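Local coordinates for protein orotidine 5'-phosphate decarboxylase (Streptomyces avermitilis, PDB 3V75) that probably catalyses the decarboxylation of orotidine 5'-phosphate to UMP, the last step of de novo UMP biosynthesis, at residues Ser23-Pro26 with Phe27-Leu31; Arg69-Val72 with Glu73-Glu77; Gly226-Ser230 with Tyr231-Ile235. All blocks are in the same frame, centred on the assembly; numbering follows the deposited sequence. Where two conformers were deposited one is given.

Interaction 1 of 3, residues Ser23-Pro26 with Phe27-Leu31; sequences SLEP and FGARL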
loop_
_atom_site.group_PDB
_atom_site.type_symbol
_atom_site.label_atom_id
_atom_site.label_comp_id
_atom_site.label_asym_id
_atom_site.label_seq_id
_atom_site.Cartn_x
_atom_site.Cartn_y
_atom_site.Cartn_z
ATOM N N SER A 23 -7.320 -9.433 -26.153
ATOM C CA SER A 23 -6.383 -8.962 -25.118
ATOM C C SER A 23 -5.826 -7.578 -25.511
ATOM O O SER A 23 -5.560 -7.328 -26.695
ATOM C CB SER A 23 -5.210 -9.945 -24.839
ATOM O OG SER A 23 -5.630 -11.333 -24.947
ATOM N N LEU A 24 -5.625 -6.703 -24.510
ATOM C CA LEU A 24 -4.819 -5.501 -24.734
ATOM C C LEU A 24 -3.429 -5.968 -25.098
ATOM O O LEU A 24 -2.918 -6.944 -24.499
ATOM C CB LEU A 24 -4.673 -4.665 -23.496
ATOM C CG LEU A 24 -5.723 -3.674 -23.118
ATOM C CD1 LEU A 24 -5.369 -3.114 -21.761
ATOM C CD2 LEU A 24 -5.744 -2.586 -24.236
ATOM N N GLU A 25 -2.814 -5.267 -26.055
ATOM C CA GLU A 25 -1.397 -5.451 -26.380
ATOM C C GLU A 25 -0.563 -5.224 -25.101
ATOM O O GLU A 25 -0.984 -4.510 -24.194
ATOM C CB GLU A 25 -1.023 -4.483 -27.519
ATOM C CG GLU A 25 0.501 -4.282 -27.729
ATOM C CD GLU A 25 0.943 -3.385 -28.911
ATOM O OE1 GLU A 25 0.412 -2.256 -29.125
ATOM O OE2 GLU A 25 1.895 -3.856 -29.598
ATOM N N PRO A 26 0.605 -5.879 -24.986
ATOM C CA PRO A 26 1.395 -5.752 -23.754
ATOM C C PRO A 26 1.714 -4.293 -23.384
ATOM O O PRO A 26 1.957 -3.467 -24.289
ATOM C CB PRO A 26 2.673 -6.544 -24.076
ATOM C CG PRO A 26 2.220 -7.576 -25.085
ATOM C CD PRO A 26 1.164 -6.893 -25.911
ATOM N N PHE A 27 1.668 -3.993 -22.090
ATOM C CA PHE A 27 1.885 -2.649 -21.611
ATOM C C PHE A 27 3.179 -2.006 -22.138
ATOM O O PHE A 27 3.156 -0.827 -22.549
ATOM C CB PHE A 27 1.840 -2.603 -20.085
ATOM C CG PHE A 27 2.149 -1.267 -19.522
ATOM C CD1 PHE A 27 1.269 -0.213 -19.703
ATOM C CD2 PHE A 27 3.317 -1.052 -18.809
ATOM C CE1 PHE A 27 1.549 1.052 -19.155
ATOM C CE2 PHE A 27 3.608 0.207 -18.285
ATOM C CZ PHE A 27 2.725 1.260 -18.482
ATOM N N GLY A 28 4.290 -2.738 -22.148
ATOM C CA GLY A 28 5.559 -2.128 -22.548
ATOM C C GLY A 28 5.445 -1.603 -23.979
ATOM O O GLY A 28 5.897 -0.470 -24.287
ATOM N N ALA A 29 4.852 -2.400 -24.872
ATOM C CA ALA A 29 4.656 -1.983 -26.245
ATOM C C ALA A 29 3.680 -0.806 -26.342
ATOM O O ALA A 29 3.908 0.145 -27.121
ATOM C CB ALA A 29 4.141 -3.157 -27.095
ATOM N N ARG A 30 2.571 -0.861 -25.603
ATOM C CA ARG A 30 1.591 0.230 -25.672
ATOM C C ARG A 30 2.193 1.532 -25.133
ATOM O O ARG A 30 1.937 2.611 -25.690
ATOM C CB ARG A 30 0.313 -0.148 -24.907
ATOM C CG ARG A 30 -0.411 -1.345 -25.553
ATOM C CD ARG A 30 -1.803 -1.565 -24.924
ATOM N NE ARG A 30 -1.726 -1.903 -23.495
ATOM C CZ ARG A 30 -2.253 -1.182 -22.504
ATOM N NH1 ARG A 30 -2.900 -0.042 -22.764
ATOM N NH2 ARG A 30 -2.122 -1.581 -21.243
ATOM N N LEU A 31 2.977 1.423 -24.072
ATOM C CA LEU A 31 3.606 2.597 -23.454
ATOM C C LEU A 31 4.638 3.214 -24.432
ATOM O O LEU A 31 4.685 4.431 -24.615
ATOM C CB LEU A 31 4.274 2.178 -22.149
ATOM C CG LEU A 31 5.171 3.259 -21.530
ATOM C CD1 LEU A 31 4.289 4.455 -21.110
ATOM C CD2 LEU A 31 5.926 2.728 -20.370
#
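R30, in the first turn of helix 27-38, reaches back along the chain and meets both L24 and E25 of the segment that leads into the helix. Two hydrogen bonds close the turn. The backbone N of R30 donates to P26 O over 3.0 Å; the bond is nearly straight and lies in the carbonyl plane, the i to i+4 pairing with which the helix starts from P26 at its N-cap position. The second uses the side chain: R30 NE donates to E25 O at 2.8 Å, with an N-H...O angle of only 132° and the donor tilted from the carbonyl plane. A bend at chi3 (-63°) turns the guanidinium back toward the incoming segment. One residue therefore takes up two consecutive carbonyls, E25 O through NE and P26 O through its backbone N.

Van der Waals contacts add to these bonds. L24 crosses R30 at about a right angle and sets CD1 over one face of the guanidinium, off-centre, 3.6 Å from R30 NH2. The aliphatic parts of E25 and R30 run past each other in opposite directions, CB of E25 lying 3.8 Å from CG of R30. With its CG anti to the backbone N (chi1 165°), the E25 chain extends beside the helix, and its OE2 comes within 3.4 Å of A29 CB.

The polar ends of E25 and R30 have partners outside the two segments. The E25 carboxylate forms its salt bridge with R33, rather than with R30, whose NH1 pairs with D144 and whose NH2 bonds to G168 O. F27 packs on D144 and S216, while R30 and L31 rest on L113 of strand 113-120, so the helix start lies against the end of the barrel where the strands begin.

Interaction 2 of 3, residues Arg69-Val72 with Glu73-Glu77; sequences RTVV and EALGE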
loop_
_atom_site.group_PDB
_atom_site.type_symbol
_atom_site.label_atom_id
_atom_site.label_comp_id
_atom_site.label_asym_id
_atom_site.label_seq_id
_atom_site.Cartn_x
_atom_site.Cartn_y
_atom_site.Cartn_z
ATOM N N ARG A 69 -11.749 16.104 -12.771
ATOM C CA ARG A 69 -12.465 16.239 -14.016
ATOM C C ARG A 69 -11.760 17.220 -14.954
ATOM O O ARG A 69 -11.645 16.966 -16.158
ATOM C CB ARG A 69 -13.898 16.702 -13.721
ATOM C CG ARG A 69 -14.684 16.946 -14.960
ATOM C CD ARG A 69 -16.138 17.265 -14.612
ATOM N NE ARG A 69 -16.780 17.728 -15.834
ATOM C CZ ARG A 69 -18.080 17.949 -15.944
ATOM N NH1 ARG A 69 -18.860 17.731 -14.879
ATOM N NH2 ARG A 69 -18.575 18.379 -17.113
ATOM N N THR A 70 -11.303 18.344 -14.415
ATOM C CA THR A 70 -10.657 19.355 -15.243
ATOM C C THR A 70 -9.341 18.829 -15.799
ATOM O O THR A 70 -9.011 19.088 -16.971
ATOM C CB THR A 70 -10.405 20.632 -14.419
ATOM O OG1 THR A 70 -11.669 21.237 -14.163
ATOM C CG2 THR A 70 -9.478 21.604 -15.163
ATOM N N VAL A 71 -8.580 18.100 -14.975
ATOM C CA VAL A 71 -7.306 17.565 -15.447
ATOM C C VAL A 71 -7.522 16.660 -16.636
ATOM O O VAL A 71 -6.837 16.802 -17.651
ATOM C CB VAL A 71 -6.494 16.840 -14.347
ATOM C CG1 VAL A 71 -5.253 16.152 -14.961
ATOM C CG2 VAL A 71 -6.084 17.850 -13.249
ATOM N N VAL A 72 -8.495 15.745 -16.551
ATOM C CA VAL A 72 -8.706 14.843 -17.680
ATOM C C VAL A 72 -9.324 15.536 -18.885
ATOM O O VAL A 72 -8.970 15.232 -20.031
ATOM C CB VAL A 72 -9.533 13.618 -17.253
ATOM C CG1 VAL A 72 -9.780 12.721 -18.452
ATOM C CG2 VAL A 72 -8.785 12.869 -16.129
ATOM N N GLU A 73 -10.233 16.479 -18.654
ATOM C CA GLU A 73 -10.796 17.219 -19.791
ATOM C C GLU A 73 -9.720 18.002 -20.531
ATOM O O GLU A 73 -9.693 18.018 -21.763
ATOM C CB GLU A 73 -11.905 18.179 -19.349
ATOM C CG GLU A 73 -13.140 17.396 -18.941
ATOM C CD GLU A 73 -14.248 18.246 -18.366
ATOM O OE1 GLU A 73 -14.007 19.432 -17.978
ATOM O OE2 GLU A 73 -15.406 17.720 -18.263
ATOM N N ALA A 74 -8.841 18.658 -19.771
ATOM C CA ALA A 74 -7.804 19.489 -20.379
ATOM C C ALA A 74 -6.757 18.663 -21.080
ATOM O O ALA A 74 -6.291 19.026 -22.165
ATOM C CB ALA A 74 -7.113 20.349 -19.304
ATOM N N LEU A 75 -6.357 17.565 -20.455
ATOM C CA LEU A 75 -5.160 16.842 -20.877
ATOM C C LEU A 75 -5.359 15.423 -21.421
ATOM O O LEU A 75 -4.430 14.873 -22.000
ATOM C CB LEU A 75 -4.171 16.768 -19.692
ATOM C CG LEU A 75 -3.649 18.140 -19.215
ATOM C CD1 LEU A 75 -2.735 17.902 -18.008
ATOM C CD2 LEU A 75 -2.929 18.884 -20.329
ATOM N N GLY A 76 -6.565 14.856 -21.251
ATOM C CA GLY A 76 -6.757 13.424 -21.506
ATOM C C GLY A 76 -6.441 13.022 -22.932
ATOM O O GLY A 76 -5.942 11.921 -23.153
ATOM N N GLU A 77 -6.704 13.902 -23.893
ATOM C CA GLU A 77 -6.410 13.593 -25.290
ATOM C C GLU A 77 -4.983 13.917 -25.698
ATOM O O GLU A 77 -4.578 13.607 -26.832
ATOM C CB GLU A 77 -7.392 14.298 -26.218
ATOM C CG GLU A 77 -8.826 13.772 -25.996
ATOM C CD GLU A 77 -9.838 14.288 -27.039
ATOM O OE1 GLU A 77 -9.426 14.980 -28.020
ATOM O OE2 GLU A 77 -11.048 14.007 -26.856
#
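The last turns of helix 61-75, one of the helices outside the eight-stranded TIM barrel, carry an i to i+4 salt bridge between R69 and E73. R69 NE donates to E73 OE2 at 2.8 Å, nearly straight. With CG anti to the backbone N (chi1 177°), the arginine is extended as far as NE and stands out from the helix, while E73, extended beyond CG, leans back toward it. Beneath the pair, the backbone N of E73 bonds to R69 O, so the two residues are joined twice.

The helical ladder continues with A74 N to T70 O (2.8 Å) and L75 N to V71 O (2.9 Å). G76 N adds a more bent bond to V72 O, at 140°. V71 and L75 form an apolar pair, CG1 to CD1 4.3 Å, and both pack on F82 of strand 81-84; T70 and A74 touch V280 in helix 280-299, and V72 meets helix 93-109.

The guanidinium and carboxylate planes stand almost perpendicular, 89° apart: E73 OE2 lies at the edge of the guanidinium, near its plane, whereas R69 NE approaches that oxygen from above the carboxylate plane.

Interaction 3 of 3, residues Gly226-Ser230 with Tyr231-Ile235; sequences GDLSS and YDLDI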
loop_
_atom_site.group_PDB
_atom_site.type_symbol
_atom_site.label_atom_id
_atom_site.label_comp_id
_atom_site.label_asym_id
_atom_site.label_seq_id
_atom_site.Cartn_x
_atom_site.Cartn_y
_atom_site.Cartn_z
ATOM N N GLY A 226 21.486 11.099 -7.174
ATOM C CA GLY A 226 22.819 11.395 -7.686
ATOM C C GLY A 226 23.721 10.190 -7.911
ATOM O O GLY A 226 24.839 10.321 -8.437
ATOM N N ASP A 227 23.227 9.014 -7.519
ATOM C CA ASP A 227 24.058 7.804 -7.562
ATOM C C ASP A 227 23.479 6.753 -8.516
ATOM O O ASP A 227 23.791 5.558 -8.390
ATOM C CB ASP A 227 24.287 7.228 -6.149
ATOM C CG ASP A 227 22.986 7.047 -5.356
ATOM O OD1 ASP A 227 21.848 7.184 -5.922
ATOM O OD2 ASP A 227 23.084 6.757 -4.128
ATOM N N LEU A 228 22.679 7.175 -9.494
ATOM C CA LEU A 228 22.107 6.203 -10.427
ATOM C C LEU A 228 23.164 5.495 -11.266
ATOM O O LEU A 228 22.917 4.394 -11.793
ATOM C CB LEU A 228 21.054 6.834 -11.329
ATOM C CG LEU A 228 19.846 7.373 -10.559
ATOM C CD1 LEU A 228 18.798 7.908 -11.540
ATOM C CD2 LEU A 228 19.214 6.301 -9.652
ATOM N N SER A 229 24.334 6.113 -11.428
ATOM C CA SER A 229 25.404 5.502 -12.204
ATOM C C SER A 229 25.919 4.203 -11.541
ATOM O O SER A 229 26.671 3.456 -12.176
ATOM C CB SER A 229 26.575 6.485 -12.436
ATOM O OG SER A 229 27.095 6.884 -11.179
ATOM N N SER A 230 25.552 3.979 -10.276
ATOM C CA SER A 230 25.958 2.778 -9.563
ATOM C C SER A 230 24.989 1.628 -9.807
ATOM O O SER A 230 25.228 0.514 -9.310
ATOM C CB SER A 230 26.015 3.065 -8.060
ATOM O OG SER A 230 27.098 3.940 -7.793
ATOM N N TYR A 231 23.934 1.863 -10.571
ATOM C CA TYR A 231 22.906 0.848 -10.843
ATOM C C TYR A 231 22.808 0.551 -12.322
ATOM O O TYR A 231 22.989 1.455 -13.161
ATOM C CB TYR A 231 21.552 1.300 -10.293
ATOM C CG TYR A 231 21.616 1.376 -8.801
ATOM C CD1 TYR A 231 21.427 0.216 -8.025
ATOM C CD2 TYR A 231 21.969 2.565 -8.150
ATOM C CE1 TYR A 231 21.552 0.258 -6.630
ATOM C CE2 TYR A 231 22.105 2.616 -6.752
ATOM C CZ TYR A 231 21.879 1.465 -5.999
ATOM O OH TYR A 231 22.002 1.531 -4.634
ATOM N N ASP A 232 22.511 -0.705 -12.648
ATOM C CA ASP A 232 22.239 -1.099 -14.030
ATOM C C ASP A 232 20.758 -0.905 -14.324
ATOM O O ASP A 232 19.906 -1.716 -13.944
ATOM C CB ASP A 232 22.619 -2.568 -14.241
ATOM C CG ASP A 232 22.460 -2.996 -15.674
ATOM O OD1 ASP A 232 22.027 -2.185 -16.524
ATOM O OD2 ASP A 232 22.761 -4.187 -15.959
ATOM N N LEU A 233 20.449 0.205 -14.979
ATOM C CA LEU A 233 19.061 0.542 -15.284
ATOM C C LEU A 233 18.596 -0.050 -16.624
ATOM O O LEU A 233 17.447 0.200 -17.032
ATOM C CB LEU A 233 18.885 2.078 -15.285
ATOM C CG LEU A 233 19.223 2.744 -13.958
ATOM C CD1 LEU A 233 19.004 4.300 -14.087
ATOM C CD2 LEU A 233 18.404 2.166 -12.833
ATOM N N ASP A 234 19.464 -0.819 -17.288
ATOM C CA ASP A 234 19.203 -1.529 -18.548
ATOM C C ASP A 234 18.308 -2.725 -18.208
ATOM O O ASP A 234 18.826 -3.854 -18.285
ATOM C CB ASP A 234 20.522 -2.111 -19.131
ATOM C CG ASP A 234 20.377 -2.611 -20.594
ATOM O OD1 ASP A 234 19.264 -2.534 -21.133
ATOM O OD2 ASP A 234 21.399 -3.080 -21.191
ATOM N N ILE A 235 17.052 -2.535 -17.813
ATOM C CA ILE A 235 16.185 -3.659 -17.406
ATOM C C ILE A 235 15.165 -4.028 -18.470
ATOM O O ILE A 235 14.300 -4.881 -18.238
ATOM C CB ILE A 235 15.466 -3.361 -16.072
ATOM C CG1 ILE A 235 14.554 -2.143 -16.202
ATOM C CG2 ILE A 235 16.512 -3.164 -14.977
ATOM C CD1 ILE A 235 13.570 -1.954 -15.047
#
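The Y231 ring has S230 O over one face and the carbonyl oxygens of D227 and L228 at its edge, near its plane. D227 O is 3.5 Å from Y231 CD2, a contact in which the slightly positive rim of the ring faces an oxygen. S230 CB lies 4.1 Å from Y231 CE2. The ring takes this place because its CG is anti to the carbonyl carbon (chi1 -65°), which turns it back beside S230 and D227 O instead of along the following chain.

The 3-10 turn 228-230 ends in a hydrogen bond from Y231 N to L228 O, 3.0 Å long; the donor sits well above the carbonyl plane. L228 CB also meets L233 CD1 across the turn at 4.3 Å, and both leucines pack on F258 of helix 254-258. D232 makes an Asx turn, its OD1 accepting from D234 N at 3.0 Å, and D234 centres an inverse gamma turn.

Y231 also rests on A197 and L201 of helix 196-207, and its hydroxyl is hydrogen-bonded to D195. The bond from Y231 N thus fixes the backbone, while the hydroxyl bond and the packing on helix 196-207 probably restrict the ring; the carbonyl oxygens at its edge can add at most a weak electrostatic contribution.

The three contacts are local and follow one another along the chain, at separate places around the barrel. Interaction 1 opens helix 27-38, interaction 2 lies in the C-terminal part of helix 61-75, and interaction 3 lies in the loop between strands 217-221 and 239-241. None touches another: the centres of interactions 1 and 2 are about 22 Å apart, those of 1 and 3 about 25 Å, and interactions 2 and 3, on opposite sides of the chain's centre, about 34 Å. All lie away from K119, the predicted proton donor, although R30 and L31 of interaction 1 pack on L113, in the strand that carries K119.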